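Local coordinates for twin-arginine translocation pathway signal protein (PDB 2RJO) that binds galactose in the cleft between its two lobes and probably serves as the periplasmic sugar-binding protein of a transport or sensing system, at residues 52-57 with 65-70. Sequence-based numbering, arbitrary orientation.
Sequences ADIRAL and LVLNVD. With GAL (beta-D-galactopyranose), chain B.
In the Rossmann-like lobe of this periplasmic binding protein, I54 and L57 of helix 47-60 lie against L67 and L65 of strand 65-69, the helix-to-strand half of a beta-alpha-beta crossover from strand 38-42 that passes over strand 7-12; the C-terminal end of strand 65-69 reaches the sugar. I54 and L57 stand three residues apart, close to one helical turn, while L65 and L67 alternate with V66 and N68 on the strand, so each element presents one apolar side to the other. The two segments meet through side chains alone. At the start of the strand the side chains of L57 and L65 cross at about a right angle. L57 CD2 sits over the fork of L65, 3.5 Å from L65 CD1 and 3.4 Å from L65 CD2, the latter closer than usual van der Waals contact. L57 points its CG away from its own backbone N (chi1 -155°), which sends the branch out to the strand. Farther along, I54 offers its longer arm: CD1 lies 3.9 Å from L67 CD2, and I54 CG2 is 4.1 Å from the same methyl. Branched aliphatic residues suit this layer, since their methyls fill it without burying a polar group. Just past the strand, D70 turns to the ligand instead. Its carboxylate OD1 accepts a hydrogen bond of 2.8 Å from galactose O6; an acidic residue fits here because one oxygen takes the sugar hydroxyl while the other, OD2, is hydrogen-bonded to Y20 OH, which probably positions it. Strand 65-69 runs parallel between strands 7-12 and 90-94, with L57 and L65 both touching A9 of the former, and helix 74-87 packs beside helix 47-60, its I80 meeting both I54 and L67.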
loop_
_atom_site.group_PDB
_atom_site.type_symbol
_atom_site.label_atom_id
_atom_site.label_comp_id
_atom_site.label_asym_id
_atom_site.label_seq_id
_atom_site.Cartn_x
_atom_site.Cartn_y
_atom_site.Cartn_z
ATOM N N ALA A 52 16.064 13.940 0.097
ATOM C CA ALA A 52 16.543 15.288 0.389
ATOM C C ALA A 52 15.763 15.870 1.560
ATOM O O ALA A 52 16.350 16.421 2.494
ATOM C CB ALA A 52 16.388 16.179 -0.840
ATOM N N ASP A 53 14.438 15.739 1.509
ATOM C CA ASP A 53 13.563 16.241 2.563
ATOM C C ASP A 53 13.811 15.559 3.904
ATOM O O ASP A 53 13.820 16.211 4.956
ATOM C CB ASP A 53 12.095 16.051 2.165
ATOM C CG ASP A 53 11.681 16.957 1.027
ATOM O OD1 ASP A 53 12.570 17.613 0.446
ATOM O OD2 ASP A 53 10.470 17.011 0.703
ATOM N N ILE A 54 13.992 14.243 3.863
ATOM C CA ILE A 54 14.237 13.477 5.071
ATOM C C ILE A 54 15.533 13.963 5.704
ATOM O O ILE A 54 15.616 14.093 6.924
ATOM C CB ILE A 54 14.327 11.964 4.764
ATOM C CG1 ILE A 54 12.936 11.419 4.426
ATOM C CG2 ILE A 54 14.896 11.227 5.948
ATOM C CD1 ILE A 54 12.927 9.996 3.912
ATOM N N ARG A 55 16.536 14.240 4.871
ATOM C CA ARG A 55 17.820 14.729 5.369
ATOM C C ARG A 55 17.643 16.115 5.975
ATOM O O ARG A 55 18.155 16.404 7.052
ATOM C CB ARG A 55 18.865 14.778 4.239
ATOM C CG ARG A 55 19.622 13.462 4.033
ATOM C CD ARG A 55 20.364 13.408 2.688
ATOM N NE ARG A 55 21.002 12.108 2.494
ATOM C CZ ARG A 55 21.393 11.620 1.318
ATOM N NH1 ARG A 55 21.217 12.323 0.201
ATOM N NH2 ARG A 55 21.953 10.414 1.255
ATOM N N ALA A 56 16.916 16.977 5.287
ATOM C CA ALA A 56 16.697 18.320 5.799
ATOM C C ALA A 56 16.030 18.279 7.176
ATOM O O ALA A 56 16.377 19.067 8.064
ATOM C CB ALA A 56 15.837 19.123 4.818
ATOM N N LEU A 57 15.089 17.353 7.354
ATOM C CA LEU A 57 14.369 17.227 8.619
ATOM C C LEU A 57 15.265 16.612 9.701
ATOM O O LEU A 57 15.225 17.023 10.861
ATOM C CB LEU A 57 13.102 16.374 8.418
ATOM C CG LEU A 57 11.906 16.552 9.366
ATOM C CD1 LEU A 57 10.751 15.635 8.962
ATOM C CD2 LEU A 57 12.335 16.234 10.764
ATOM N N LEU A 65 13.772 12.653 15.813
ATOM C CA LEU A 65 12.669 12.413 14.893
ATOM C C LEU A 65 12.243 10.946 14.785
ATOM O O LEU A 65 13.059 10.035 14.926
ATOM C CB LEU A 65 13.073 12.946 13.509
ATOM C CG LEU A 65 12.285 12.566 12.250
ATOM C CD1 LEU A 65 10.971 13.313 12.193
ATOM C CD2 LEU A 65 13.121 12.904 11.019
ATOM N N VAL A 66 10.954 10.740 14.541
ATOM C CA VAL A 66 10.389 9.411 14.361
ATOM C C VAL A 66 9.708 9.425 12.995
ATOM O O VAL A 66 8.706 10.108 12.795
ATOM C CB VAL A 66 9.340 9.071 15.438
ATOM C CG1 VAL A 66 8.689 7.731 15.124
ATOM C CG2 VAL A 66 10.001 9.016 16.805
ATOM N N LEU A 67 10.267 8.663 12.065
ATOM C CA LEU A 67 9.760 8.605 10.704
ATOM C C LEU A 67 9.043 7.315 10.305
ATOM O O LEU A 67 9.525 6.216 10.578
ATOM C CB LEU A 67 10.922 8.843 9.744
ATOM C CG LEU A 67 10.603 8.782 8.255
ATOM C CD1 LEU A 67 9.710 9.953 7.903
ATOM C CD2 LEU A 67 11.881 8.824 7.456
ATOM N N ASN A 68 7.886 7.462 9.662
ATOM C CA ASN A 68 7.114 6.325 9.160
ATOM C C ASN A 68 7.063 6.564 7.660
ATOM O O ASN A 68 6.297 7.407 7.193
ATOM C CB ASN A 68 5.696 6.308 9.735
ATOM C CG ASN A 68 4.894 5.111 9.254
ATOM O OD1 ASN A 68 5.466 4.117 8.819
ATOM N ND2 ASN A 68 3.568 5.194 9.348
ATOM N N VAL A 69 7.875 5.826 6.909
ATOM C CA VAL A 69 7.962 6.031 5.467
ATOM C C VAL A 69 7.647 4.863 4.536
ATOM O O VAL A 69 7.983 3.708 4.806
ATOM C CB VAL A 69 9.379 6.559 5.098
ATOM C CG1 VAL A 69 10.437 5.558 5.564
ATOM C CG2 VAL A 69 9.495 6.791 3.595
ATOM N N ASP A 70 7.003 5.205 3.425
ATOM C CA ASP A 70 6.634 4.276 2.361
ATOM C C ASP A 70 7.619 4.680 1.249
ATOM O O ASP A 70 7.347 5.603 0.485
ATOM C CB ASP A 70 5.189 4.554 1.913
ATOM C CG ASP A 70 4.710 3.625 0.795
ATOM O OD1 ASP A 70 5.539 3.138 -0.005
ATOM O OD2 ASP A 70 3.485 3.394 0.706
HETATM C C1 GAL B . 0.561 2.969 -3.561
HETATM C C2 GAL B . -0.444 1.798 -3.657
HETATM C C3 GAL B . -0.224 0.857 -2.451
HETATM C C4 GAL B . 1.224 0.337 -2.491
HETATM C C5 GAL B . 2.154 1.582 -2.425
HETATM C C6 GAL B . 3.592 1.110 -2.470
HETATM O O1 GAL B . 0.372 3.839 -4.692
HETATM O O2 GAL B . -1.777 2.306 -3.620
HETATM O O3 GAL B . -1.118 -0.251 -2.523
HETATM O O4 GAL B . 1.434 -0.351 -3.723
HETATM O O5 GAL B . 1.924 2.460 -3.576
HETATM O O6 GAL B . 4.422 2.254 -2.402
#